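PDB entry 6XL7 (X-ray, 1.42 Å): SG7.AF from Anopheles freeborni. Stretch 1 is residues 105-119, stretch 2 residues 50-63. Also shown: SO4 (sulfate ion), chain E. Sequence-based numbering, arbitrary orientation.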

ATOM      1  N   GLU A 105      -7.221   3.150  -5.201  1.00 13.65           N
ATOM      2  CA  GLU A 105      -7.048   4.427  -5.883  1.00 14.62           C
ATOM      3  C   GLU A 105      -5.570   4.766  -6.020  1.00 13.68           C
ATOM      4  O   GLU A 105      -5.135   5.255  -7.071  1.00 14.21           O
ATOM      5  CB  GLU A 105      -7.806   5.527  -5.141  1.00 17.30           C
ATOM      6  CG  GLU A 105      -9.309   5.311  -5.142  1.00 19.61           C
ATOM      7  CD  GLU A 105     -10.056   6.332  -4.299  1.00 36.47           C
ATOM      8  OE1 GLU A 105     -11.303   6.346  -4.350  1.00 34.33           O
ATOM      9  OE2 GLU A 105      -9.392   7.117  -3.593  1.00 38.50           O
ATOM     10  N   ILE A 106      -4.783   4.480  -4.984  1.00 12.47           N
ATOM     11  CA  ILE A 106      -3.335   4.659  -5.072  1.00 13.27           C
ATOM     12  C   ILE A 106      -2.756   3.794  -6.184  1.00 13.16           C
ATOM     13  O   ILE A 106      -1.862   4.229  -6.919  1.00 12.65           O
ATOM     14  CB  ILE A 106      -2.663   4.398  -3.711  1.00 12.75           C
ATOM     15  CG1 ILE A 106      -3.057   5.482  -2.696  1.00 12.63           C
ATOM     16  CG2 ILE A 106      -1.147   4.341  -3.872  1.00 13.74           C
ATOM     17  CD1 ILE A 106      -2.758   5.080  -1.257  1.00 13.47           C
ATOM     18  N   ARG A 107      -3.262   2.565  -6.343  1.00 11.55           N
ATOM     19  CA  ARG A 107      -2.780   1.711  -7.426  1.00 11.98           C
ATOM     20  C   ARG A 107      -2.978   2.384  -8.778  1.00 14.30           C
ATOM     21  O   ARG A 107      -2.049   2.449  -9.592  1.00 13.64           O
ATOM     22  CB  ARG A 107      -3.493   0.351  -7.402  1.00 12.94           C
ATOM     23  CG  ARG A 107      -3.068  -0.574  -8.564  1.00 15.57           C
ATOM     24  CD  ARG A 107      -3.922  -1.837  -8.692  1.00 16.39           C
ATOM     25  NE  ARG A 107      -5.347  -1.546  -8.840  1.00 19.14           N
ATOM     26  CZ  ARG A 107      -6.255  -1.740  -7.886  1.00 22.65           C
ATOM     27  NH1 ARG A 107      -5.892  -2.236  -6.706  1.00 19.58           N
ATOM     28  NH2 ARG A 107      -7.530  -1.441  -8.112  1.00 27.22           N
ATOM     29  N   GLY A 108      -4.181   2.896  -9.032  1.00 14.39           N
ATOM     30  CA  GLY A 108      -4.441   3.535 -10.313  1.00 16.42           C
ATOM     31  C   GLY A 108      -3.574   4.759 -10.540  1.00 17.52           C
ATOM     32  O   GLY A 108      -3.070   4.981 -11.645  1.00 18.11           O
ATOM     33  N   GLU A 109      -3.383   5.567  -9.499  1.00 15.04           N
ATOM     34  CA  GLU A 109      -2.542   6.753  -9.632  1.00 18.73           C
ATOM     35  C   GLU A 109      -1.094   6.367  -9.903  1.00 15.64           C
ATOM     36  O   GLU A 109      -0.435   6.960 -10.768  1.00 16.51           O
ATOM     37  CB  GLU A 109      -2.649   7.602  -8.363  1.00 16.87           C
ATOM     38  CG  GLU A 109      -4.051   8.151  -8.109  1.00 18.69           C
ATOM     39  CD  GLU A 109      -4.316   8.496  -6.654  1.00 26.46           C
ATOM     40  OE1 GLU A 109      -3.368   8.509  -5.839  1.00 22.11           O
ATOM     41  OE2 GLU A 109      -5.493   8.758  -6.324  1.00 29.83           O
ATOM     42  N   THR A 110      -0.591   5.366  -9.183  1.00 13.35           N
ATOM     43  CA  THR A 110       0.787   4.919  -9.357  1.00 13.68           C
ATOM     44  C   THR A 110       1.007   4.340 -10.748  1.00 15.84           C
ATOM     45  O   THR A 110       2.039   4.604 -11.380  1.00 14.92           O
ATOM     46  CB  THR A 110       1.133   3.900  -8.270  1.00 12.01           C
ATOM     47  OG1 THR A 110       0.941   4.508  -6.983  1.00 12.72           O
ATOM     48  CG2 THR A 110       2.583   3.410  -8.392  1.00 14.20           C
ATOM     49  N   GLU A 111       0.043   3.570 -11.254  1.00 13.86           N
ATOM     50  CA  GLU A 111       0.184   3.000 -12.592  1.00 16.92           C
ATOM     51  C   GLU A 111       0.392   4.089 -13.631  1.00 16.53           C
ATOM     52  O   GLU A 111       1.163   3.908 -14.585  1.00 19.81           O
ATOM     53  CB  GLU A 111      -1.048   2.164 -12.944  1.00 17.52           C
ATOM     54  CG  GLU A 111      -1.120   0.858 -12.194  1.00 20.70           C
ATOM     55  CD  GLU A 111      -2.429   0.122 -12.409  1.00 33.61           C
ATOM     56  OE1 GLU A 111      -2.460  -1.105 -12.168  1.00 37.06           O
ATOM     57  OE2 GLU A 111      -3.425   0.765 -12.812  1.00 34.51           O
ATOM     58  N   LYS A 112      -0.283   5.227 -13.468  1.00 15.46           N
ATOM     59  CA  LYS A 112      -0.179   6.303 -14.451  1.00 19.25           C
ATOM     60  C   LYS A 112       1.207   6.944 -14.473  1.00 23.89           C
ATOM     61  O   LYS A 112       1.630   7.453 -15.517  1.00 23.39           O
ATOM     62  CB  LYS A 112      -1.247   7.370 -14.195  1.00 24.58           C
ATOM     63  CG  LYS A 112      -2.675   6.936 -14.508  1.00 30.20           C
ATOM     64  CD  LYS A 112      -3.655   8.065 -14.211  1.00 34.07           C
ATOM     65  CE  LYS A 112      -5.071   7.715 -14.649  1.00 39.83           C
ATOM     66  NZ  LYS A 112      -5.595   6.517 -13.936  1.00 47.55           N
ATOM     67  N   CYS A 113       1.926   6.940 -13.351  1.00 18.04           N
ATOM     68  CA  CYS A 113       3.193   7.660 -13.256  1.00 19.21           C
ATOM     69  C   CYS A 113       4.415   6.756 -13.201  1.00 12.69           C
ATOM     70  O   CYS A 113       5.535   7.268 -13.087  1.00 15.01           O
ATOM     71  CB  CYS A 113       3.202   8.630 -12.054  1.00 20.03           C
ATOM     72  SG  CYS A 113       2.929   7.963 -10.346  1.00 19.54           S
ATOM     73  N   LEU A 114       4.238   5.438 -13.303  1.00 13.30           N
ATOM     74  CA  LEU A 114       5.303   4.507 -12.939  1.00 12.23           C
ATOM     75  C   LEU A 114       6.536   4.643 -13.830  1.00 12.59           C
ATOM     76  O   LEU A 114       7.666   4.585 -13.332  1.00 13.61           O
ATOM     77  CB  LEU A 114       4.784   3.071 -12.976  1.00 16.42           C
ATOM     78  CG  LEU A 114       4.653   2.322 -11.656  1.00 26.91           C
ATOM     79  CD1 LEU A 114       4.288   0.876 -11.951  1.00 22.40           C
ATOM     80  CD2 LEU A 114       5.929   2.413 -10.834  1.00 20.95           C
ATOM     81  N   THR A 115       6.353   4.807 -15.137  1.00 12.24           N
ATOM     82  CA  THR A 115       7.493   4.845 -16.049  1.00 12.20           C
ATOM     83  C   THR A 115       7.824   6.273 -16.474  1.00 15.43           C
ATOM     84  O   THR A 115       6.975   7.171 -16.474  1.00 16.06           O
ATOM     85  CB  THR A 115       7.260   3.968 -17.288  1.00 13.20           C
ATOM     86  OG1 THR A 115       6.168   4.489 -18.053  1.00 14.73           O
ATOM     87  CG2 THR A 115       6.959   2.542 -16.882  1.00 13.69           C
ATOM     88  N   THR A 116       9.083   6.465 -16.861  1.00 13.59           N
ATOM     89  CA  THR A 116       9.575   7.764 -17.306  1.00 13.65           C
ATOM     90  C   THR A 116      10.559   7.551 -18.456  1.00 16.12           C
ATOM     91  O   THR A 116      10.785   6.425 -18.898  1.00 16.69           O
ATOM     92  CB  THR A 116      10.155   8.547 -16.122  1.00 15.27           C
ATOM     93  OG1 THR A 116      10.411   9.894 -16.523  1.00 19.83           O
ATOM     94  CG2 THR A 116      11.436   7.909 -15.601  1.00 17.97           C
ATOM     95  N   ARG A 117      11.141   8.637 -18.965  1.00 14.81           N
ATOM     96  CA  ARG A 117      12.098   8.529 -20.055  1.00 15.19           C
ATOM     97  C   ARG A 117      13.481   8.181 -19.531  1.00 16.65           C
ATOM     98  O   ARG A 117      13.819   8.427 -18.373  1.00 18.13           O
ATOM     99  CB  ARG A 117      12.299   9.870 -20.754  1.00 20.34           C
ATOM    100  CG  ARG A 117      11.094  10.578 -21.235  1.00 26.70           C
ATOM    101  CD  ARG A 117      11.548  11.908 -21.796  1.00 27.27           C
ATOM    102  NE  ARG A 117      10.475  12.606 -22.475  1.00 32.21           N
ATOM    103  CZ  ARG A 117      10.643  13.743 -23.133  1.00 26.89           C
ATOM    104  NH1 ARG A 117      11.851  14.285 -23.211  1.00 22.92           N
ATOM    105  NH2 ARG A 117       9.614  14.322 -23.736  1.00 38.02           N
ATOM    106  N   LEU A 118      14.311   7.665 -20.428  1.00 18.19           N
ATOM    107  CA  LEU A 118      15.732   7.568 -20.137  1.00 22.30           C
ATOM    108  C   LEU A 118      16.371   8.950 -20.129  1.00 31.47           C
ATOM    109  O   LEU A 118      15.892   9.888 -20.776  1.00 33.74           O
ATOM    110  CB  LEU A 118      16.431   6.716 -21.194  1.00 24.80           C
ATOM    111  CG  LEU A 118      16.023   5.246 -21.203  1.00 24.48           C
ATOM    112  CD1 LEU A 118      16.960   4.429 -22.077  1.00 30.58           C
ATOM    113  CD2 LEU A 118      15.998   4.696 -19.781  1.00 30.86           C
ATOM    114  N   LYS A 119      17.463   9.070 -19.379  1.00 40.98           N
ATOM    115  CA  LYS A 119      18.389  10.189 -19.534  1.00 48.73           C
ATOM    116  C   LYS A 119      19.717   9.906 -18.839  1.00 49.45           C
ATOM    117  O   LYS A 119      20.690   9.517 -19.483  1.00 55.52           O
ATOM    118  CB  LYS A 119      17.797  11.501 -19.020  1.00 48.46           C
ATOM    119  CG  LYS A 119      18.568  12.706 -19.527  1.00 45.95           C
ATOM    120  CD  LYS A 119      18.021  14.021 -19.004  1.00 49.53           C
ATOM    121  CE  LYS A 119      18.775  15.181 -19.634  1.00 51.59           C
ATOM    122  NZ  LYS A 119      18.710  15.124 -21.124  1.00 50.93           N
TER
HETATM  123  S   SO4 E 204      11.424  11.114 -11.926  1.00 34.32           S
HETATM  124  O1  SO4 E 204      11.856  12.492 -12.149  1.00 48.33           O
HETATM  125  O2  SO4 E 204      10.074  10.944 -12.458  1.00 28.70           O
HETATM  126  O3  SO4 E 204      12.333  10.208 -12.618  1.00 38.45           O
HETATM  127  O4  SO4 E 204      11.457  10.831 -10.493  1.00 26.70           O
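Stretch 2 (50-63) DDVKLSKTCLDRMV

Stretch 2 runs antiparallel to stretch 1 along its whole contact. Residues 56-63 form a helix that continues later in the chain, and it packs against the helix beginning before Glu105, with an angle of 169° between their N-to-C directions and a closest axial approach of 9.3 Å. Because the helices are nearly antiparallel, the C-terminal part of the first lies beside the N-terminal part of the second, and Cys113 and Cys58 come within 5.6 Å, CA to CA. Beyond the helices the two chains remain together as a short, weakly bonded antiparallel ladder. Thr115 faces Leu54 as a non-hydrogen-bonded pair, with their CA atoms 4.5 Å apart. Two backbone hydrogen bonds flank this pair: Ser55 N donates to Leu114 O at 2.8 Å and nearly straight, at 170°, and Thr116 N donates to Lys53 O at 3.0 Å. Water 1 bridges the other side of the Thr116-Lys53 pair, accepting from Lys53 N at 2.9 Å and donating to Thr116 O at 2.6 Å.

Ser55 marks the turn from extended chain to helix. Its OG accepts from Cys58 N at 3.1 Å, capping the helix, and donates to sulfate O2 at 2.7 Å; Thr57 N holds the same ion through O4 at 2.9 Å.

The covalent link between the stretches is the disulfide joining Cys113 SG to Cys58 SG, 2.1 Å long with chi3 of 71°. Both CA-to-CB bonds point toward the opposing stretch, Cys113 in rotamer p and Cys58 in t. The guanidinium of Arg61 presents its edge to the bridge, with NH2 3.5 Å from Cys113 SG.

Farther along the helix pair, Met62 lies against Ile106 and Thr110 through its CG, 3.9 Å from Ile106 CG2 and 3.7 Å from Thr110 OG1, while the end of its side chain leads away. The Thr110 hydroxyl donates to Ile106 O at 2.8 Å within its own helix, and water 2 ties it to the other, donating to Thr110 OG1 and to Cys58 O, each at 2.9 Å. Although the CA-to-CB bond of Leu114 points away from stretch 2, the end of its side chain comes back to pack CD2 against Leu59 CD2 at 3.8 Å.

Beside the ladder, Thr116 CG2 meets Lys53 CG at 3.8 Å. Leu118 then covers the base of the lysine, placing CD2 3.8 Å from Lys53 CB and 3.4 Å from Asp51 O, while Thr115 CG2 touches Val52 CG1 at 3.8 Å.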

ATOM      1  N   ASP A  50      14.011  -4.578 -20.563  1.00 18.26           N
ATOM      2  CA  ASP A  50      15.117  -4.579 -19.619  1.00 17.45           C
ATOM      3  C   ASP A  50      15.528  -3.168 -19.187  1.00 17.39           C
ATOM      4  O   ASP A  50      15.969  -2.976 -18.050  1.00 20.00           O
ATOM      5  CB  ASP A  50      16.320  -5.315 -20.237  1.00 21.43           C
ATOM      6  CG  ASP A  50      15.938  -6.624 -20.980  1.00 29.06           C
ATOM      7  OD1 ASP A  50      14.739  -6.896 -21.257  1.00 24.22           O
ATOM      8  OD2 ASP A  50      16.865  -7.420 -21.267  1.00 30.27           O
ATOM      9  N   ASP A  51      15.395  -2.163 -20.060  1.00 13.91           N
ATOM     10  CA  ASP A  51      15.938  -0.838 -19.769  1.00 13.89           C
ATOM     11  C   ASP A  51      14.878   0.246 -19.553  1.00 12.61           C
ATOM     12  O   ASP A  51      15.200   1.440 -19.581  1.00 15.17           O
ATOM     13  CB  ASP A  51      16.987  -0.441 -20.805  1.00 14.79           C
ATOM     14  CG  ASP A  51      18.251  -1.260 -20.670  1.00 19.72           C
ATOM     15  OD1 ASP A  51      19.144  -0.848 -19.895  1.00 26.78           O
ATOM     16  OD2 ASP A  51      18.333  -2.340 -21.291  1.00 16.82           O
ATOM     17  N   VAL A  52      13.627  -0.142 -19.301  1.00 12.19           N
ATOM     18  CA  VAL A  52      12.645   0.831 -18.832  1.00 12.02           C
ATOM     19  C   VAL A  52      13.148   1.481 -17.549  1.00 13.83           C
ATOM     20  O   VAL A  52      13.741   0.819 -16.683  1.00 13.31           O
ATOM     21  CB  VAL A  52      11.283   0.150 -18.614  1.00 11.47           C
ATOM     22  CG1 VAL A  52      10.322   1.100 -17.917  1.00 13.57           C
ATOM     23  CG2 VAL A  52      10.689  -0.300 -19.939  1.00 13.12           C
ATOM     24  N   LYS A  53      12.922   2.789 -17.424  1.00 13.05           N
ATOM     25  CA  LYS A  53      13.250   3.531 -16.210  1.00 12.73           C
ATOM     26  C   LYS A  53      11.974   3.814 -15.424  1.00 14.45           C
ATOM     27  O   LYS A  53      10.977   4.279 -15.992  1.00 14.24           O
ATOM     28  CB  LYS A  53      13.956   4.847 -16.542  1.00 15.04           C
ATOM     29  CG  LYS A  53      14.429   5.621 -15.310  1.00 21.65           C
ATOM     30  CD  LYS A  53      15.101   6.934 -15.694  1.00 29.71           C
ATOM     31  CE  LYS A  53      15.462   7.736 -14.458  1.00 36.80           C
ATOM     32  NZ  LYS A  53      16.326   6.950 -13.533  1.00 44.21           N
ATOM     33  N   LEU A  54      11.995   3.512 -14.128  1.00 12.89           N
ATOM     34  CA  LEU A  54      10.880   3.841 -13.248  1.00 12.11           C
ATOM     35  C   LEU A  54      11.049   5.251 -12.693  1.00 12.64           C
ATOM     36  O   LEU A  54      12.165   5.719 -12.461  1.00 14.21           O
ATOM     37  CB  LEU A  54      10.794   2.858 -12.075  1.00 12.59           C
ATOM     38  CG  LEU A  54      10.651   1.375 -12.438  1.00 12.61           C
ATOM     39  CD1 LEU A  54      10.375   0.553 -11.175  1.00 13.29           C
ATOM     40  CD2 LEU A  54       9.557   1.151 -13.473  1.00 16.69           C
ATOM     41  N   SER A  55       9.919   5.910 -12.454  1.00 13.18           N
ATOM     42  CA  SER A  55       9.910   7.245 -11.863  1.00 15.14           C
ATOM     43  C   SER A  55      10.081   7.156 -10.349  1.00 14.59           C
ATOM     44  O   SER A  55       9.198   6.657  -9.641  1.00 12.73           O
ATOM     45  CB  SER A  55       8.592   7.937 -12.196  1.00 14.28           C
ATOM     46  OG  SER A  55       8.415   9.099 -11.396  1.00 15.79           O
ATOM     47  N   LYS A  56      11.192   7.700  -9.848  1.00 14.14           N
ATOM     48  CA  LYS A  56      11.426   7.707  -8.406  1.00 17.22           C
ATOM     49  C   LYS A  56      10.400   8.565  -7.677  1.00 15.38           C
ATOM     50  O   LYS A  56       9.961   8.207  -6.578  1.00 16.01           O
ATOM     51  CB  LYS A  56      12.854   8.160  -8.098  1.00 22.50           C
ATOM     52  CG  LYS A  56      13.900   7.110  -8.457  1.00 29.54           C
ATOM     53  CD  LYS A  56      15.279   7.484  -7.938  1.00 36.74           C
ATOM     54  CE  LYS A  56      16.328   6.499  -8.425  1.00 39.66           C
ATOM     55  NZ  LYS A  56      16.342   6.420  -9.912  1.00 41.02           N
ATOM     56  N   THR A  57       9.989   9.684  -8.270  1.00 17.11           N
ATOM     57  CA  THR A  57       8.979  10.513  -7.614  1.00 16.99           C
ATOM     58  C   THR A  57       7.651   9.780  -7.521  1.00 15.00           C
ATOM     59  O   THR A  57       6.952   9.882  -6.509  1.00 16.25           O
ATOM     60  CB  THR A  57       8.820  11.866  -8.310  1.00 23.79           C
ATOM     61  OG1 THR A  57       8.426  11.680  -9.675  1.00 27.42           O
ATOM     62  CG2 THR A  57      10.124  12.642  -8.273  1.00 23.90           C
ATOM     63  N   CYS A  58       7.298   9.007  -8.550  1.00 13.55           N
ATOM     64  CA  CYS A  58       6.074   8.214  -8.499  1.00 14.55           C
ATOM     65  C   CYS A  58       6.138   7.192  -7.374  1.00 12.24           C
ATOM     66  O   CYS A  58       5.183   7.034  -6.599  1.00 13.34           O
ATOM     67  CB  CYS A  58       5.892   7.512  -9.840  1.00 12.00           C
ATOM     68  SG  CYS A  58       4.373   6.540 -10.001  1.00 16.38           S
ATOM     69  N   LEU A  59       7.266   6.485  -7.267  1.00 12.09           N
ATOM     70  CA  LEU A  59       7.421   5.478  -6.222  1.00 13.08           C
ATOM     71  C   LEU A  59       7.375   6.108  -4.836  1.00 12.67           C
ATOM     72  O   LEU A  59       6.717   5.584  -3.926  1.00 12.52           O
ATOM     73  CB  LEU A  59       8.729   4.716  -6.433  1.00 14.39           C
ATOM     74  CG  LEU A  59       8.795   3.876  -7.709  1.00 17.08           C
ATOM     75  CD1 LEU A  59      10.239   3.467  -7.982  1.00 18.24           C
ATOM     76  CD2 LEU A  59       7.910   2.649  -7.573  1.00 17.67           C
ATOM     77  N   ASP A  60       8.038   7.251  -4.666  1.00 13.79           N
ATOM     78  CA  ASP A  60       8.057   7.925  -3.370  1.00 13.87           C
ATOM     79  C   ASP A  60       6.656   8.354  -2.948  1.00 14.95           C
ATOM     80  O   ASP A  60       6.288   8.233  -1.772  1.00 15.20           O
ATOM     81  CB  ASP A  60       8.959   9.157  -3.441  1.00 16.16           C
ATOM     82  CG  ASP A  60      10.442   8.813  -3.518  1.00 20.36           C
ATOM     83  OD1 ASP A  60      10.809   7.634  -3.329  1.00 25.46           O
ATOM     84  OD2 ASP A  60      11.250   9.740  -3.770  1.00 24.80           O
ATOM     85  N   ARG A  61       5.861   8.859  -3.899  1.00 13.59           N
ATOM     86  CA  ARG A  61       4.488   9.252  -3.591  1.00 15.72           C
ATOM     87  C   ARG A  61       3.645   8.054  -3.198  1.00 13.91           C
ATOM     88  O   ARG A  61       2.757   8.171  -2.344  1.00 13.67           O
ATOM     89  CB  ARG A  61       3.840   9.972  -4.772  1.00 16.19           C
ATOM     90  CG  ARG A  61       4.365  11.359  -5.012  1.00 21.87           C
ATOM     91  CD  ARG A  61       3.465  12.138  -5.960  1.00 28.24           C
ATOM     92  NE  ARG A  61       3.391  11.522  -7.282  1.00 30.82           N
ATOM     93  CZ  ARG A  61       4.222  11.796  -8.283  1.00 32.42           C
ATOM     94  NH1 ARG A  61       5.199  12.679  -8.115  1.00 32.06           N
ATOM     95  NH2 ARG A  61       4.075  11.189  -9.455  1.00 24.73           N
ATOM     96  N   MET A  62       3.878   6.895  -3.814  1.00 13.25           N
ATOM     97  CA  MET A  62       3.136   5.719  -3.387  1.00 13.94           C
ATOM     98  C   MET A  62       3.397   5.415  -1.921  1.00 13.94           C
ATOM     99  O   MET A  62       2.470   5.085  -1.174  1.00 13.48           O
ATOM    100  CB  MET A  62       3.509   4.516  -4.242  1.00 13.73           C
ATOM    101  CG  MET A  62       2.654   3.314  -3.906  1.00 13.08           C
ATOM    102  SD  MET A  62       3.140   1.775  -4.692  1.00 16.21           S
ATOM    103  CE  MET A  62       4.545   1.323  -3.686  1.00 24.70           C
ATOM    104  N   VAL A  63       4.650   5.541  -1.484  1.00 11.94           N
ATOM    105  CA  VAL A  63       4.990   5.233  -0.097  1.00 13.26           C
ATOM    106  C   VAL A  63       4.247   6.160   0.861  1.00 12.37           C
ATOM    107  O   VAL A  63       3.623   5.703   1.825  1.00 12.40           O
ATOM    108  CB  VAL A  63       6.513   5.295   0.110  1.00 12.66           C
ATOM    109  CG1 VAL A  63       6.867   5.161   1.574  1.00 13.43           C
ATOM    110  CG2 VAL A  63       7.197   4.212  -0.714  1.00 14.35           C
TER
HETATM  111  O   HOH W   1      11.750   4.103 -19.732  1.00 14.23           O
HETATM  112  O   HOH W   2       2.323   7.005  -6.833  1.00 15.58           O